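Local coordinates for protein uncharacterized aldehyde dehydrogenase AldY (Bacillus subtilis, PDB 4DNG) that probably oxidises aldehydes to carboxylates with NAD+ as hydride acceptor and may protect the cell against stress from ethanol and related compounds, at residues A[65-69]-A[119-123]; A[72-76]-A[112-116]. All blocks are in the same frame, centred on the assembly; numbering follows the deposited sequence.

Overall arrangement
Both contacts join helix 65-81 to helix 98-118 or the loop that follows it, contact 2 nested along the chain inside the loop closed by contact 1. Their centres, about 12 Å apart, lie about 25 Å (contact 1) and 18 Å (contact 2) from the chain's centre. Both are partly buried: Arg68 and Thr119 lie inside in contact 1; Leu72, Ala75, Leu112 and Ala115 in contact 2. Contact 2 is an apolar antiparallel helix pair with an Arg76-Asp113 salt bridge; contact 1 is smaller, centred on one arginine, with a single weak hydrogen bond to a backbone carbonyl. They touch by packing, Lys69 CE 3.6 Å from Met116 O and Leu72 CD1 4.0 Å from Thr119 OG1.

Contact 1. Residues A[65-69]-A[119-123]; sequences TEDRK and TGELG
The first turn of a helix, residues 65-69, faces the turn 119-123 that follows helix 98-118. Residues 65-69 are regularly helical, with Lys69 N hydrogen-bonded to Thr65 O at 2.8 Å. Thr119, Gly120 and Glu121 keep helical phi/psi without the regular bonds, and Leu122 (phi/psi -81/67) centres an inverse gamma turn closed by Gly123 N to Glu121 O at 3.0 Å. The CA atoms of Thr65 and Gly120 set the register at 5.6 Å, and 255 Å² is buried.

Polar contact rests on Arg68. Its chi1 is m and chi2 t, but chi3 (-96°) bends the chain and brings NH1 2.6 Å from Thr119 O in a weak hydrogen bond (N-H...O angle 125°). Its NE is held by Ser63 OG. Thr119, with chi1 at -19°, hydrogen-bonds through OG1 back to Ala115 O in the last turn of helix 98-118 and sets CG2 toward Arg68.

The rest is van der Waals packing. Arg68 CB lies 3.2 Å from Thr119 CG2, while Leu122 CD1 covers one face of the guanidinium, 3.4 Å from Arg68 NH2. At the margins, Lys69 CG is 3.9 Å from Thr119 OG1 and Thr65 OG1 is 4.1 Å from Gly120 CA.

An arginine thus bridges one helix start to the turn after another helix. Arg68 NH1 also hydrogen-bonds weakly to Ala169 O at the end of helix 156-169, and the turn runs on into strand 125-126, which pairs antiparallel with strand 135-150.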
loop_
_atom_site.group_PDB
_atom_site.type_symbol
_atom_site.label_atom_id
_atom_site.label_comp_id
_atom_site.label_asym_id
_atom_site.label_seq_id
_atom_site.Cartn_x
_atom_site.Cartn_y
_atom_site.Cartn_z
ATOM N N THR A 65 -0.881 -15.193 22.939
ATOM C CA THR A 65 0.527 -15.131 22.596
ATOM C C THR A 65 1.195 -16.515 22.689
ATOM O O THR A 65 1.825 -16.955 21.711
ATOM C CB THR A 65 1.243 -14.106 23.497
ATOM O OG1 THR A 65 0.606 -12.834 23.324
ATOM C CG2 THR A 65 2.734 -13.986 23.164
ATOM N N GLU A 66 1.027 -17.191 23.837
ATOM C CA GLU A 66 1.655 -18.505 24.101
ATOM C C GLU A 66 1.243 -19.547 23.059
ATOM O O GLU A 66 2.092 -20.269 22.541
ATOM C CB GLU A 66 1.367 -19.042 25.529
ATOM C CG GLU A 66 1.476 -18.020 26.661
ATOM C CD GLU A 66 0.232 -17.131 26.795
ATOM O OE1 GLU A 66 0.363 -15.891 26.666
ATOM O OE2 GLU A 66 -0.884 -17.660 27.016
ATOM N N ASP A 67 -0.054 -19.613 22.750
ATOM C CA ASP A 67 -0.546 -20.501 21.695
ATOM C C ASP A 67 0.337 -20.318 20.464
ATOM O O ASP A 67 0.824 -21.289 19.874
ATOM C CB ASP A 67 -1.999 -20.159 21.306
ATOM C CG ASP A 67 -3.061 -20.715 22.279
ATOM O OD1 ASP A 67 -2.832 -21.719 23.005
ATOM O OD2 ASP A 67 -4.171 -20.138 22.282
ATOM N N ARG A 68 0.558 -19.054 20.103
ATOM C CA ARG A 68 1.213 -18.702 18.857
ATOM C C ARG A 68 2.721 -18.889 18.879
ATOM O O ARG A 68 3.294 -19.293 17.874
ATOM C CB ARG A 68 0.848 -17.274 18.437
ATOM C CG ARG A 68 -0.502 -17.182 17.767
ATOM C CD ARG A 68 -0.847 -15.763 17.387
ATOM N NE ARG A 68 -1.675 -15.156 18.416
ATOM C CZ ARG A 68 -1.324 -14.097 19.136
ATOM N NH1 ARG A 68 -0.154 -13.515 18.935
ATOM N NH2 ARG A 68 -2.156 -13.614 20.048
ATOM N N LYS A 69 3.366 -18.591 20.006
ATOM C CA LYS A 69 4.803 -18.828 20.124
ATOM C C LYS A 69 5.097 -20.327 20.087
ATOM O O LYS A 69 6.065 -20.753 19.447
ATOM C CB LYS A 69 5.386 -18.187 21.386
ATOM C CG LYS A 69 5.273 -16.668 21.423
ATOM C CD LYS A 69 5.853 -16.076 22.702
ATOM C CE LYS A 69 7.368 -15.938 22.625
ATOM N NZ LYS A 69 7.966 -15.657 23.961
ATOM N N THR A 119 4.976 -11.869 17.952
ATOM C CA THR A 119 3.692 -12.516 18.180
ATOM C C THR A 119 2.938 -11.780 19.291
ATOM O O THR A 119 1.708 -11.758 19.315
ATOM C CB THR A 119 3.864 -13.978 18.622
ATOM O OG1 THR A 119 5.172 -14.443 18.273
ATOM C CG2 THR A 119 2.828 -14.850 17.964
ATOM N N GLY A 120 3.691 -11.107 20.131
ATOM C CA GLY A 120 3.150 -10.363 21.236
ATOM C C GLY A 120 2.457 -9.090 20.854
ATOM O O GLY A 120 1.814 -8.476 21.670
ATOM N N GLU A 121 2.600 -8.677 19.614
ATOM C CA GLU A 121 2.184 -7.352 19.202
ATOM C C GLU A 121 0.697 -7.042 19.144
ATOM O O GLU A 121 0.341 -5.898 18.966
ATOM C CB GLU A 121 2.833 -6.988 17.890
ATOM C CG GLU A 121 4.319 -6.759 18.004
ATOM C CD GLU A 121 4.639 -5.572 18.862
ATOM O OE1 GLU A 121 3.916 -5.353 19.835
ATOM O OE2 GLU A 121 5.607 -4.859 18.567
ATOM N N LEU A 122 -0.167 -8.037 19.268
ATOM C CA LEU A 122 -1.600 -7.821 19.093
ATOM C C LEU A 122 -2.348 -7.243 20.296
ATOM O O LEU A 122 -3.201 -7.916 20.848
ATOM C CB LEU A 122 -2.262 -9.165 18.822
ATOM C CG LEU A 122 -1.979 -9.994 17.579
ATOM C CD1 LEU A 122 -2.751 -11.292 17.646
ATOM C CD2 LEU A 122 -2.387 -9.248 16.334
ATOM N N GLY A 123 -2.075 -5.995 20.673
ATOM C CA GLY A 123 -2.726 -5.384 21.822
ATOM C C GLY A 123 -2.853 -3.875 21.778
ATOM O O GLY A 123 -2.092 -3.206 21.116
#

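Contact 2. Residues A[72-76]-A[112-116]; sequences LQKAR and LDEAM
Two helical segments, 72-76 and 112-116, run antiparallel at 168°, their axes 9.6 Å apart. The nearest CA atoms are those of Arg76 and Leu112, 6.0 Å apart, and 398 Å² is buried. Arg76 N is hydrogen-bonded to Leu72 O at 2.7 Å; the matching Met116 N to Leu112 O hydrogen bond is weak at 3.5 Å.

Leu72 and Leu112 both adopt the m,t rotamer and meet CD2 to CD2 at 3.7 Å. Leu72 CD1 also lies 3.9 Å from Ala115 CB, the short alanine accommodating the leucine. Leu112 CD1 approaches the facing backbone, 3.6 Å from Arg76 N, with Ala75 CB 4.3 Å away. Met116, m at chi1 and t at chi2, turns at chi3 (-139°) to lay its thioether along the opposite helix: CG is 3.9 Å from Leu72 CB, SD 3.6 Å from Gln73 CG, and CE 3.8 Å from both Leu72 C and Arg76 CG.

The pair lies in the run of helices between strands 34-39 and 125-126. It packs on helices 156-169 and 183-196, the crossovers between parallel strands 135-150, 173-177 and 204-206 of the Rossmann-like NAD-binding domain of aldehyde dehydrogenases. Leu72, Ala75 and Leu112 all touch Phe194; Leu112 also meets Met161 and Ala165.

Arg76 packs its CB 3.9 Å from Leu112 CB, then curls through p, p, p, with chi4 near 180°, so that its guanidinium edge meets Asp113 (chi1 m) on the more exposed side. The salt bridge is bidentate: Arg76 NE to Asp113 OD1 at 2.8 Å, and Arg76 NH1 to Asp113 OD2 at 2.6 Å.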
loop_
_atom_site.group_PDB
_atom_site.type_symbol
_atom_site.label_atom_id
_atom_site.label_comp_id
_atom_site.label_asym_id
_atom_site.label_seq_id
_atom_site.Cartn_x
_atom_site.Cartn_y
_atom_site.Cartn_z
ATOM N N LEU A 72 5.048 -21.767 16.582
ATOM C CA LEU A 72 6.233 -21.387 15.817
ATOM C C LEU A 72 7.440 -22.143 16.277
ATOM O O LEU A 72 8.257 -22.553 15.442
ATOM C CB LEU A 72 6.508 -19.890 15.904
ATOM C CG LEU A 72 5.353 -19.003 15.429
ATOM C CD1 LEU A 72 5.587 -17.553 15.860
ATOM C CD2 LEU A 72 5.113 -19.122 13.926
ATOM N N GLN A 73 7.544 -22.321 17.600
ATOM C CA GLN A 73 8.645 -23.054 18.203
ATOM C C GLN A 73 8.676 -24.475 17.664
ATOM O O GLN A 73 9.694 -24.903 17.121
ATOM C CB GLN A 73 8.549 -23.053 19.731
ATOM C CG GLN A 73 9.255 -21.891 20.410
ATOM C CD GLN A 73 10.710 -22.186 20.728
ATOM O OE1 GLN A 73 11.587 -22.110 19.862
ATOM N NE2 GLN A 73 10.977 -22.512 21.990
ATOM N N LYS A 74 7.556 -25.194 17.777
ATOM C CA LYS A 74 7.509 -26.577 17.297
ATOM C C LYS A 74 7.777 -26.629 15.796
ATOM O O LYS A 74 8.487 -27.515 15.332
ATOM C CB LYS A 74 6.193 -27.246 17.669
ATOM C CG LYS A 74 5.951 -27.301 19.178
ATOM C CD LYS A 74 4.986 -28.404 19.564
ATOM C CE LYS A 74 4.762 -28.435 21.070
ATOM N NZ LYS A 74 3.744 -27.444 21.526
ATOM N N ALA A 75 7.251 -25.642 15.059
ATOM C CA ALA A 75 7.541 -25.476 13.632
ATOM C C ALA A 75 9.052 -25.292 13.351
ATOM O O ALA A 75 9.644 -26.109 12.648
ATOM C CB ALA A 75 6.720 -24.335 13.035
ATOM N N ARG A 76 9.680 -24.259 13.919
ATOM C CA ARG A 76 11.127 -24.108 13.781
ATOM C C ARG A 76 11.865 -25.351 14.272
ATOM O O ARG A 76 12.910 -25.711 13.730
ATOM C CB ARG A 76 11.646 -22.837 14.479
ATOM C CG ARG A 76 12.026 -22.979 15.947
ATOM C CD ARG A 76 13.479 -23.379 16.129
ATOM N NE ARG A 76 14.396 -22.247 16.001
ATOM C CZ ARG A 76 15.723 -22.356 16.042
ATOM N NH1 ARG A 76 16.484 -21.273 15.938
ATOM N NH2 ARG A 76 16.292 -23.548 16.190
ATOM N N LEU A 112 11.446 -17.726 11.384
ATOM C CA LEU A 112 10.588 -18.229 12.460
ATOM C C LEU A 112 11.023 -17.727 13.844
ATOM O O LEU A 112 10.183 -17.390 14.676
ATOM C CB LEU A 112 10.468 -19.756 12.432
ATOM C CG LEU A 112 9.451 -20.341 11.454
ATOM C CD1 LEU A 112 9.685 -21.832 11.279
ATOM C CD2 LEU A 112 8.023 -20.076 11.920
ATOM N N ASP A 113 12.332 -17.671 14.080
ATOM C CA ASP A 113 12.877 -17.106 15.321
ATOM C C ASP A 113 12.428 -15.653 15.489
ATOM O O ASP A 113 12.134 -15.213 16.591
ATOM C CB ASP A 113 14.411 -17.170 15.318
ATOM C CG ASP A 113 14.958 -18.587 15.525
ATOM O OD1 ASP A 113 14.191 -19.481 15.955
ATOM O OD2 ASP A 113 16.169 -18.810 15.251
ATOM N N GLU A 114 12.358 -14.918 14.381
ATOM C CA GLU A 114 12.060 -13.494 14.419
ATOM C C GLU A 114 10.587 -13.285 14.722
ATOM O O GLU A 114 10.243 -12.453 15.562
ATOM C CB GLU A 114 12.515 -12.803 13.133
ATOM C CG GLU A 114 12.340 -11.285 13.104
ATOM C CD GLU A 114 13.186 -10.529 14.129
ATOM O OE1 GLU A 114 14.336 -10.943 14.416
ATOM O OE2 GLU A 114 12.699 -9.497 14.646
ATOM N N ALA A 115 9.732 -14.094 14.098
ATOM C CA ALA A 115 8.284 -14.048 14.335
ATOM C C ALA A 115 7.878 -14.117 15.809
ATOM O O ALA A 115 6.996 -13.375 16.258
ATOM C CB ALA A 115 7.584 -15.140 13.547
ATOM N N MET A 116 8.525 -15.004 16.556
ATOM C CA MET A 116 8.264 -15.148 17.975
ATOM C C MET A 116 8.435 -13.852 18.777
ATOM O O MET A 116 7.781 -13.666 19.801
ATOM C CB MET A 116 9.166 -16.229 18.555
ATOM C CG MET A 116 8.837 -17.626 18.073
ATOM S SD MET A 116 9.995 -18.809 18.765
ATOM C CE MET A 116 10.307 -19.875 17.361
#